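Local atomic coordinates of uncharacterized protein BF1531 (Bacteroides fragilis, PDB entry 3SLR), a protein that is of unknown function but carries a magnesium-binding phosphatase-like domain behind an FkbH-type N-terminal domain, and may hydrolyse ester bonds. Residues A[28-34]-A[55-61]; A[78-84]-A[120-126]; A[109-113]-A[157-161]. All coordinates share one frame; numbering follows the deposited sequence.

All three interactions lie in the N-terminal FkbH domain, an alpha/beta/alpha fold of the SGNH hydrolase clan built on a five-stranded parallel sheet. Interaction 1 joins the C-terminal ends of strands 22-29 and 50-55 and the loops after them. Interaction 2 pairs the next two strands, 79-83 and 122-126. Strands 22-29 and 79-83 are neighbours, so interactions 1 and 2 touch, with centres about 13 Å apart. Interaction 3 packs two helices over interaction 2, also about 13 Å from it between centres; Y125 meets V112 and L158. Centres of interactions 1 and 3 are about 20 Å apart, yet V61 and F111 touch. The magnesium site of D228, D230 and D336 lies away from all.

Interaction 1: A[28-34]-A[55-61]; sequences LGDTATQ and EAEYNQV
At the C-terminal end of strand 22-29, G29, D30 and the loop up to Q34 meet E55, the last residue of strand 50-55, and the loop after it. The sequence G29-D30-T31 resembles the Gly-Asp-Ser block that SGNH hydrolases carry after their first strand. T33 OG1 donates to E55 OE1 at 2.7 Å. The bond uses the anti lone pair of the carboxylate oxygen. T33 OG1 stands between its own N and carbonyl carbon (chi1 51°), and the two side chains run past each other in opposite directions. Water 2 also donates to T33 OG1, at 2.8 Å, and links it to G29 N and A56 O. G29 O is held by water 1, which in turn joins E57 O and Q60 N. N59 N adds a weak bond to G29 O of 3.3 Å. Beside these polar links, L28 CG packs on A56 CB at 3.6 Å. V61 CG2 lies along the backbone, 3.7 Å from L28 C. The Y58 ring presents its edge to A32 N, with CE1 3.8 Å from that atom. N59 CB covers part of one ring face. Further out, Y58 OH bonds to E195 and D30 OD1 to S85. L28 pairs its backbone with strand 79-83, and T31 and Y58 lean on K88 of helix 86-94.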
loop_
_atom_site.group_PDB
_atom_site.type_symbol
_atom_site.label_atom_id
_atom_site.label_comp_id
_atom_site.label_asym_id
_atom_site.label_seq_id
_atom_site.Cartn_x
_atom_site.Cartn_y
_atom_site.Cartn_z
ATOM N N LEU A 28 -3.387 -19.560 -0.315
ATOM C CA LEU A 28 -3.597 -20.552 0.737
ATOM C C LEU A 28 -3.776 -19.832 2.071
ATOM O O LEU A 28 -2.938 -19.017 2.456
ATOM C CB LEU A 28 -2.398 -21.504 0.822
ATOM C CG LEU A 28 -1.916 -22.161 -0.477
ATOM C CD1 LEU A 28 -0.916 -21.253 -1.187
ATOM C CD2 LEU A 28 -1.270 -23.498 -0.189
ATOM N N GLY A 29 -4.856 -20.139 2.782
ATOM C CA GLY A 29 -5.137 -19.450 4.032
ATOM C C GLY A 29 -5.716 -20.357 5.094
ATOM O O GLY A 29 -6.135 -21.478 4.789
ATOM N N ASP A 30 -5.731 -19.886 6.341
ATOM C CA ASP A 30 -6.327 -20.661 7.433
ATOM C C ASP A 30 -7.707 -20.139 7.853
ATOM O O ASP A 30 -8.275 -20.570 8.861
ATOM C CB ASP A 30 -5.374 -20.809 8.636
ATOM C CG ASP A 30 -4.947 -19.467 9.248
ATOM O OD1 ASP A 30 -5.640 -18.443 9.088
ATOM O OD2 ASP A 30 -3.907 -19.452 9.934
ATOM N N THR A 31 -8.245 -19.217 7.064
ATOM C CA THR A 31 -9.656 -18.837 7.175
ATOM C C THR A 31 -10.284 -19.023 5.793
ATOM O O THR A 31 -9.598 -19.420 4.859
ATOM C CB THR A 31 -9.848 -17.396 7.691
ATOM O OG1 THR A 31 -9.193 -16.451 6.819
ATOM C CG2 THR A 31 -9.287 -17.269 9.109
ATOM N N ALA A 32 -11.578 -18.755 5.652
ATOM C CA ALA A 32 -12.230 -18.966 4.353
ATOM C C ALA A 32 -11.760 -17.941 3.323
ATOM O O ALA A 32 -11.880 -16.736 3.538
ATOM C CB ALA A 32 -13.738 -18.935 4.497
ATOM N N THR A 33 -11.241 -18.424 2.192
ATOM C CA THR A 33 -10.564 -17.537 1.236
ATOM C C THR A 33 -11.320 -17.269 -0.070
ATOM O O THR A 33 -10.792 -16.606 -0.963
ATOM C CB THR A 33 -9.135 -18.061 0.879
ATOM O OG1 THR A 33 -9.202 -19.438 0.483
ATOM C CG2 THR A 33 -8.200 -17.932 2.061
ATOM N N GLN A 34 -12.552 -17.756 -0.191
ATOM C CA GLN A 34 -13.239 -17.675 -1.487
ATOM C C GLN A 34 -13.500 -16.247 -1.968
ATOM O O GLN A 34 -13.313 -15.957 -3.145
ATOM C CB GLN A 34 -14.532 -18.497 -1.505
ATOM C CG GLN A 34 -14.333 -19.978 -1.232
ATOM C CD GLN A 34 -14.371 -20.324 0.253
ATOM O OE1 GLN A 34 -14.400 -19.439 1.115
ATOM N NE2 GLN A 34 -14.394 -21.623 0.555
ATOM N N GLU A 55 -6.845 -21.835 -5.500
ATOM C CA GLU A 55 -7.126 -21.693 -4.078
ATOM C C GLU A 55 -6.947 -23.050 -3.432
ATOM O O GLU A 55 -7.549 -24.042 -3.876
ATOM C CB GLU A 55 -8.588 -21.291 -3.913
ATOM C CG GLU A 55 -8.863 -20.067 -3.104
ATOM C CD GLU A 55 -10.356 -19.896 -2.863
ATOM O OE1 GLU A 55 -10.762 -19.865 -1.685
ATOM O OE2 GLU A 55 -11.117 -19.814 -3.857
ATOM N N ALA A 56 -6.130 -23.112 -2.387
ATOM C CA ALA A 56 -6.020 -24.334 -1.607
ATOM C C ALA A 56 -7.326 -24.534 -0.866
ATOM O O ALA A 56 -8.051 -23.568 -0.597
ATOM C CB ALA A 56 -4.862 -24.251 -0.624
ATOM N N GLU A 57 -7.635 -25.787 -0.552
ATOM C CA GLU A 57 -8.801 -26.082 0.260
ATOM C C GLU A 57 -8.647 -25.436 1.628
ATOM O O GLU A 57 -7.536 -25.101 2.047
ATOM C CB GLU A 57 -8.985 -27.588 0.411
ATOM C CG GLU A 57 -9.158 -28.295 -0.921
ATOM C CD GLU A 57 -10.299 -27.725 -1.744
ATOM O OE1 GLU A 57 -11.367 -27.422 -1.174
ATOM O OE2 GLU A 57 -10.130 -27.572 -2.971
ATOM N N TYR A 58 -9.764 -25.282 2.326
ATOM C CA TYR A 58 -9.769 -24.626 3.639
ATOM C C TYR A 58 -8.710 -25.146 4.618
ATOM O O TYR A 58 -8.630 -26.345 4.896
ATOM C CB TYR A 58 -11.160 -24.726 4.272
ATOM C CG TYR A 58 -11.241 -24.155 5.678
ATOM C CD1 TYR A 58 -11.397 -22.791 5.889
ATOM C CD2 TYR A 58 -11.171 -24.982 6.790
ATOM C CE1 TYR A 58 -11.476 -22.265 7.172
ATOM C CE2 TYR A 58 -11.250 -24.471 8.073
ATOM C CZ TYR A 58 -11.403 -23.113 8.261
ATOM O OH TYR A 58 -11.478 -22.613 9.545
ATOM N N ASN A 59 -7.913 -24.223 5.151
ATOM C CA ASN A 59 -6.942 -24.523 6.200
ATOM C C ASN A 59 -5.979 -25.672 5.848
ATOM O O ASN A 59 -5.806 -26.620 6.615
ATOM C CB ASN A 59 -7.668 -24.775 7.530
ATOM C CG ASN A 59 -6.720 -24.908 8.701
ATOM O OD1 ASN A 59 -5.668 -24.274 8.742
ATOM N ND2 ASN A 59 -7.096 -25.736 9.671
ATOM N N GLN A 60 -5.352 -25.574 4.683
ATOM C CA GLN A 60 -4.380 -26.576 4.248
ATOM C C GLN A 60 -3.038 -25.953 3.874
ATOM O O GLN A 60 -2.338 -26.455 2.994
ATOM C CB GLN A 60 -4.924 -27.400 3.070
ATOM C CG GLN A 60 -6.112 -28.279 3.433
ATOM C CD GLN A 60 -6.410 -29.316 2.369
ATOM O OE1 GLN A 60 -5.706 -29.407 1.364
ATOM N NE2 GLN A 60 -7.459 -30.107 2.587
ATOM N N VAL A 61 -2.678 -24.864 4.547
ATOM C CA VAL A 61 -1.440 -24.174 4.223
ATOM C C VAL A 61 -0.246 -25.101 4.397
ATOM O O VAL A 61 0.481 -25.372 3.450
ATOM C CB VAL A 61 -1.239 -22.919 5.088
ATOM C CG1 VAL A 61 0.127 -22.305 4.821
ATOM C CG2 VAL A 61 -2.339 -21.910 4.803
HETATM O O HOH W 1 -5.547 -23.445 2.786
HETATM O O HOH W 2 -7.273 -21.282 1.165
HETATM O O HOH W 3 -8.313 -22.753 10.512
HETATM O O HOH W 4 -8.796 -21.582 3.498
HETATM O O HOH W 5 -13.536 -17.882 -5.242
#

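Interaction 2: A[78-84]-A[120-126]; sequences DYTIIFH and IGRVIYY
Y79 to I82 pair in parallel with R122 to Y125, the short strand axes coming within 4.6 Å at an angle of 19°. R122 N to D78 O, T80 N to R122 O, I124 N to T80 O and I82 N to I124 O form the regular bonds. Y126 N to I82 O continues the pattern as a weak one. On one face, R122 CB lies against the Y79 ring, 3.8 Å from CD2, and I124 meets both Y79 and I81. I81 CG2 comes 3.5 Å from Y126 CE1. The Y126 ring turns its edge to the face of F83, centroids 5.1 Å apart and planes at 69°, a T-shaped pair. Helix 203-217 covers this side. T80, V123, I82 and Y125 lie on the other face, toward helix 104-118. There Y125 CD2 passes 3.7 Å from I82 CB. The Y125 side chain starts anti to its backbone N (chi1 -169°) and reaches along the sheet to H84. Y125 OH and H84 ND1 share a hydrogen bond of 2.7 Å, at the edge of the imidazole. Water 7 sits 3.4 Å above the centre of the Y125 ring and bonds to I82 O, H84 N and Y126 O. It bridges the strands where they diverge. At this buried end I82 O, H84 N, Y126 O, Y125 OH and both H84 ring nitrogens therefore each have a partner: Y125 OH has Y128 as a second one and H84 NE2 has E62. These bonds on both ring nitrogens fix how the imidazole is turned.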
loop_
_atom_site.group_PDB
_atom_site.type_symbol
_atom_site.label_atom_id
_atom_site.label_comp_id
_atom_site.label_asym_id
_atom_site.label_seq_id
_atom_site.Cartn_x
_atom_site.Cartn_y
_atom_site.Cartn_z
ATOM N N ASP A 78 3.261 -18.567 -10.241
ATOM C CA ASP A 78 4.170 -17.434 -10.364
ATOM C C ASP A 78 4.236 -16.665 -9.042
ATOM O O ASP A 78 5.290 -16.144 -8.671
ATOM C CB ASP A 78 3.695 -16.505 -11.472
ATOM C CG ASP A 78 3.716 -17.164 -12.832
ATOM O OD1 ASP A 78 4.774 -17.715 -13.195
ATOM O OD2 ASP A 78 2.677 -17.136 -13.525
ATOM N N TYR A 79 3.105 -16.603 -8.342
ATOM C CA TYR A 79 3.042 -15.990 -7.011
ATOM C C TYR A 79 2.311 -16.908 -6.059
ATOM O O TYR A 79 1.360 -17.576 -6.452
ATOM C CB TYR A 79 2.327 -14.639 -7.069
ATOM C CG TYR A 79 3.106 -13.609 -7.837
ATOM C CD1 TYR A 79 2.983 -13.504 -9.211
ATOM C CD2 TYR A 79 3.989 -12.756 -7.188
ATOM C CE1 TYR A 79 3.716 -12.564 -9.926
ATOM C CE2 TYR A 79 4.725 -11.821 -7.891
ATOM C CZ TYR A 79 4.582 -11.729 -9.256
ATOM O OH TYR A 79 5.316 -10.792 -9.957
ATOM N N THR A 80 2.763 -16.936 -4.808
ATOM C CA THR A 80 2.130 -17.726 -3.756
ATOM C C THR A 80 1.755 -16.779 -2.622
ATOM O O THR A 80 2.616 -16.193 -1.983
ATOM C CB THR A 80 3.077 -18.824 -3.222
ATOM O OG1 THR A 80 3.322 -19.788 -4.258
ATOM C CG2 THR A 80 2.468 -19.544 -2.024
ATOM N N ILE A 81 0.463 -16.614 -2.400
ATOM C CA ILE A 81 -0.028 -15.741 -1.352
ATOM C C ILE A 81 -0.455 -16.607 -0.179
ATOM O O ILE A 81 -1.310 -17.489 -0.318
ATOM C CB ILE A 81 -1.231 -14.914 -1.836
ATOM C CG1 ILE A 81 -0.859 -14.099 -3.075
ATOM C CG2 ILE A 81 -1.761 -14.016 -0.705
ATOM C CD1 ILE A 81 -2.048 -13.475 -3.747
ATOM N N ILE A 82 0.159 -16.368 0.973
ATOM C CA ILE A 82 -0.195 -17.092 2.195
ATOM C C ILE A 82 -0.921 -16.145 3.140
ATOM O O ILE A 82 -0.430 -15.048 3.439
ATOM C CB ILE A 82 1.061 -17.616 2.932
ATOM C CG1 ILE A 82 1.970 -18.419 1.987
ATOM C CG2 ILE A 82 0.668 -18.416 4.185
ATOM C CD1 ILE A 82 1.392 -19.741 1.526
ATOM N N PHE A 83 -2.083 -16.571 3.621
ATOM C CA PHE A 83 -2.832 -15.794 4.597
ATOM C C PHE A 83 -2.995 -16.595 5.889
ATOM O O PHE A 83 -3.957 -17.349 6.044
ATOM C CB PHE A 83 -4.209 -15.425 4.028
ATOM C CG PHE A 83 -4.993 -14.479 4.898
ATOM C CD1 PHE A 83 -4.387 -13.816 5.961
ATOM C CD2 PHE A 83 -6.339 -14.244 4.636
ATOM C CE1 PHE A 83 -5.114 -12.935 6.756
ATOM C CE2 PHE A 83 -7.071 -13.366 5.405
ATOM C CZ PHE A 83 -6.462 -12.705 6.477
ATOM N N HIS A 84 -2.014 -16.467 6.781
ATOM C CA HIS A 84 -2.123 -16.932 8.161
ATOM C C HIS A 84 -2.725 -15.792 8.980
ATOM O O HIS A 84 -2.137 -14.712 9.068
ATOM C CB HIS A 84 -0.732 -17.218 8.728
ATOM C CG HIS A 84 -0.202 -18.583 8.419
ATOM N ND1 HIS A 84 1.123 -18.806 8.110
ATOM C CD2 HIS A 84 -0.797 -19.800 8.428
ATOM C CE1 HIS A 84 1.317 -20.097 7.917
ATOM N NE2 HIS A 84 0.168 -20.723 8.111
ATOM N N ILE A 120 9.889 -21.486 -4.761
ATOM C CA ILE A 120 8.743 -21.647 -5.658
ATOM C C ILE A 120 8.067 -20.319 -6.048
ATOM O O ILE A 120 7.103 -19.898 -5.416
ATOM C CB ILE A 120 7.701 -22.573 -5.003
ATOM C CG1 ILE A 120 6.580 -22.924 -5.992
ATOM C CG2 ILE A 120 7.208 -21.974 -3.678
ATOM C CD1 ILE A 120 6.996 -23.952 -6.998
ATOM N N GLY A 121 8.554 -19.671 -7.102
ATOM C CA GLY A 121 8.026 -18.374 -7.491
ATOM C C GLY A 121 8.247 -17.367 -6.372
ATOM O O GLY A 121 9.100 -17.572 -5.510
ATOM N N ARG A 122 7.485 -16.278 -6.390
ATOM C CA ARG A 122 7.558 -15.277 -5.329
ATOM C C ARG A 122 6.465 -15.524 -4.302
ATOM O O ARG A 122 5.364 -15.955 -4.644
ATOM C CB ARG A 122 7.435 -13.867 -5.898
ATOM C CG ARG A 122 8.717 -13.317 -6.503
ATOM C CD ARG A 122 8.731 -13.464 -8.006
ATOM N NE ARG A 122 9.853 -12.740 -8.598
ATOM C CZ ARG A 122 9.984 -12.494 -9.896
ATOM N NH1 ARG A 122 9.058 -12.908 -10.751
ATOM N NH2 ARG A 122 11.040 -11.823 -10.337
ATOM N N VAL A 123 6.776 -15.266 -3.038
ATOM C CA VAL A 123 5.812 -15.446 -1.966
ATOM C C VAL A 123 5.355 -14.087 -1.476
ATOM O O VAL A 123 6.168 -13.197 -1.291
ATOM C CB VAL A 123 6.431 -16.231 -0.790
ATOM C CG1 VAL A 123 5.509 -16.211 0.437
ATOM C CG2 VAL A 123 6.729 -17.652 -1.229
ATOM N N ILE A 124 4.046 -13.921 -1.327
ATOM C CA ILE A 124 3.497 -12.739 -0.674
ATOM C C ILE A 124 2.807 -13.199 0.612
ATOM O O ILE A 124 1.918 -14.056 0.586
ATOM C CB ILE A 124 2.509 -11.998 -1.583
ATOM C CG1 ILE A 124 3.213 -11.541 -2.864
ATOM C CG2 ILE A 124 1.933 -10.798 -0.845
ATOM C CD1 ILE A 124 2.265 -11.038 -3.924
ATOM N N TYR A 125 3.225 -12.626 1.734
ATOM C CA TYR A 125 2.843 -13.148 3.037
ATOM C C TYR A 125 2.255 -12.022 3.875
ATOM O O TYR A 125 2.935 -11.024 4.135
ATOM C CB TYR A 125 4.078 -13.748 3.731
ATOM C CG TYR A 125 3.763 -14.552 4.983
ATOM C CD1 TYR A 125 3.615 -13.930 6.207
ATOM C CD2 TYR A 125 3.625 -15.935 4.932
ATOM C CE1 TYR A 125 3.321 -14.656 7.355
ATOM C CE2 TYR A 125 3.334 -16.676 6.072
ATOM C CZ TYR A 125 3.178 -16.027 7.277
ATOM O OH TYR A 125 2.896 -16.746 8.405
ATOM N N TYR A 126 0.984 -12.155 4.267
ATOM C CA TYR A 126 0.355 -11.151 5.131
ATOM C C TYR A 126 0.923 -11.243 6.536
ATOM O O TYR A 126 0.915 -12.315 7.126
ATOM C CB TYR A 126 -1.172 -11.335 5.194
ATOM C CG TYR A 126 -1.854 -11.225 3.850
ATOM C CD1 TYR A 126 -2.402 -12.341 3.236
ATOM C CD2 TYR A 126 -1.931 -9.999 3.181
ATOM C CE1 TYR A 126 -3.021 -12.245 1.998
ATOM C CE2 TYR A 126 -2.544 -9.902 1.936
ATOM C CZ TYR A 126 -3.089 -11.026 1.353
ATOM O OH TYR A 126 -3.699 -10.937 0.108
HETATM O O HOH W 6 7.184 -15.068 -10.367
HETATM O O HOH W 7 0.064 -14.712 6.244
#

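Interaction 3: A[109-113]-A[157-161]; sequences LDFVR and ELMNI
L109, I161 and V112 bring together two helices on one face of the parallel sheet. Helices 104-118 and 147-164 flank strand 122-126 in the chain, in the beta-alpha repeat of this alpha/beta/alpha fold. Their short segments run nearly parallel, 14° apart, with axes 10.8 Å from each other at closest approach. That spacing is bridged mainly by side chains; no hydrogen bond crosses. I161 points at the opposing helix and its chain is extended (chi2 174°), which sets CD1 among L109, V112 and R113. I161 CD1 touches L109 CD2 at 3.6 Å, V112 CG1 at 3.9 Å and R113 CG at 3.9 Å. V112 faces helix 147-164, and V112 CG1 and CG2 each lie 4.1 Å from L158 CD2. Toward the sheet, V112 and L158 rest on Y125 of strand 122-126, and V112 and I161 reach F168 of strand 168-171. R113 contributes CG; its NE bonds to Y165 OH. L109 closes the other end of the contact. L109 CD1 and CD2 straddle E157 CB, at 3.4 and 3.6 Å. The E157 chain is bent at chi2 (-60°), and its OE1 accepts a bond from N160 ND2, which comes from above the carboxylate plane.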
loop_
_atom_site.group_PDB
_atom_site.type_symbol
_atom_site.label_atom_id
_atom_site.label_comp_id
_atom_site.label_asym_id
_atom_site.label_seq_id
_atom_site.Cartn_x
_atom_site.Cartn_y
_atom_site.Cartn_z
ATOM N N LEU A 109 7.937 -18.897 12.435
ATOM C CA LEU A 109 9.076 -18.394 11.666
ATOM C C LEU A 109 9.808 -19.540 10.969
ATOM O O LEU A 109 10.228 -19.404 9.829
ATOM C CB LEU A 109 10.036 -17.597 12.552
ATOM C CG LEU A 109 9.520 -16.240 13.040
ATOM C CD1 LEU A 109 10.369 -15.752 14.187
ATOM C CD2 LEU A 109 9.552 -15.237 11.884
ATOM N N ASP A 110 9.947 -20.675 11.649
ATOM C CA ASP A 110 10.541 -21.846 11.018
ATOM C C ASP A 110 9.743 -22.270 9.783
ATOM O O ASP A 110 10.321 -22.608 8.744
ATOM C CB ASP A 110 10.650 -23.017 12.007
ATOM C CG ASP A 110 11.789 -22.841 13.006
ATOM O OD1 ASP A 110 12.662 -21.975 12.780
ATOM O OD2 ASP A 110 11.814 -23.583 14.017
ATOM N N PHE A 111 8.416 -22.265 9.890
ATOM C CA PHE A 111 7.605 -22.660 8.749
ATOM C C PHE A 111 7.795 -21.675 7.597
ATOM O O PHE A 111 7.909 -22.071 6.431
ATOM C CB PHE A 111 6.120 -22.750 9.087
ATOM C CG PHE A 111 5.275 -23.032 7.882
ATOM C CD1 PHE A 111 5.258 -24.302 7.322
ATOM C CD2 PHE A 111 4.546 -22.025 7.274
ATOM C CE1 PHE A 111 4.510 -24.568 6.183
ATOM C CE2 PHE A 111 3.792 -22.280 6.131
ATOM C CZ PHE A 111 3.774 -23.559 5.586
ATOM N N VAL A 112 7.819 -20.385 7.926
ATOM C CA VAL A 112 8.028 -19.370 6.898
ATOM C C VAL A 112 9.372 -19.561 6.180
ATOM O O VAL A 112 9.439 -19.498 4.947
ATOM C CB VAL A 112 7.890 -17.953 7.473
ATOM C CG1 VAL A 112 8.255 -16.907 6.419
ATOM C CG2 VAL A 112 6.471 -17.736 7.973
ATOM N N ARG A 113 10.437 -19.812 6.938
ATOM C CA ARG A 113 11.738 -20.065 6.312
ATOM C C ARG A 113 11.714 -21.312 5.434
ATOM O O ARG A 113 12.314 -21.338 4.355
ATOM C CB ARG A 113 12.841 -20.184 7.367
ATOM C CG ARG A 113 13.100 -18.877 8.111
ATOM C CD ARG A 113 14.460 -18.875 8.803
ATOM N NE ARG A 113 15.543 -18.684 7.837
ATOM C CZ ARG A 113 16.760 -18.246 8.156
ATOM N NH1 ARG A 113 17.046 -17.957 9.422
ATOM N NH2 ARG A 113 17.689 -18.096 7.215
ATOM N N GLU A 157 10.645 -10.375 13.322
ATOM C CA GLU A 157 11.475 -11.361 12.628
ATOM C C GLU A 157 11.008 -11.629 11.197
ATOM O O GLU A 157 11.816 -11.938 10.331
ATOM C CB GLU A 157 11.550 -12.669 13.421
ATOM C CG GLU A 157 12.253 -12.528 14.768
ATOM C CD GLU A 157 13.697 -12.044 14.657
ATOM O OE1 GLU A 157 14.260 -12.018 13.536
ATOM O OE2 GLU A 157 14.274 -11.686 15.706
ATOM N N LEU A 158 9.704 -11.512 10.945
ATOM C CA LEU A 158 9.201 -11.628 9.583
ATOM C C LEU A 158 9.840 -10.583 8.691
ATOM O O LEU A 158 10.158 -10.850 7.534
ATOM C CB LEU A 158 7.680 -11.468 9.536
ATOM C CG LEU A 158 6.830 -12.696 9.824
ATOM C CD1 LEU A 158 5.367 -12.267 9.896
ATOM C CD2 LEU A 158 7.048 -13.760 8.743
HETATM N N MSE A 159 10.027 -9.380 9.217
HETATM C CA MSE A 159 10.671 -8.354 8.402
HETATM C C MSE A 159 12.123 -8.719 8.092
HETATM O O MSE A 159 12.612 -8.495 6.974
HETATM C CB MSE A 159 10.557 -6.989 9.074
HETATM C CG MSE A 159 9.115 -6.559 9.205
HETATM SE SE MSE A 159 8.956 -4.662 9.684
HETATM C CE MSE A 159 7.001 -4.612 9.929
ATOM N N ASN A 160 12.808 -9.293 9.074
ATOM C CA ASN A 160 14.164 -9.778 8.858
ATOM C C ASN A 160 14.208 -10.907 7.828
ATOM O O ASN A 160 15.120 -10.962 7.005
ATOM C CB ASN A 160 14.821 -10.184 10.180
ATOM C CG ASN A 160 15.022 -8.996 11.114
ATOM O OD1 ASN A 160 15.169 -7.861 10.661
ATOM N ND2 ASN A 160 15.020 -9.254 12.423
ATOM N N ILE A 161 13.210 -11.790 7.844
ATOM C CA ILE A 161 13.126 -12.810 6.800
ATOM C C ILE A 161 12.996 -12.168 5.415
ATOM O O ILE A 161 13.655 -12.597 4.464
ATOM C CB ILE A 161 11.978 -13.811 7.048
ATOM C CG1 ILE A 161 12.290 -14.681 8.265
ATOM C CG2 ILE A 161 11.751 -14.704 5.818
ATOM C CD1 ILE A 161 11.139 -15.580 8.656
#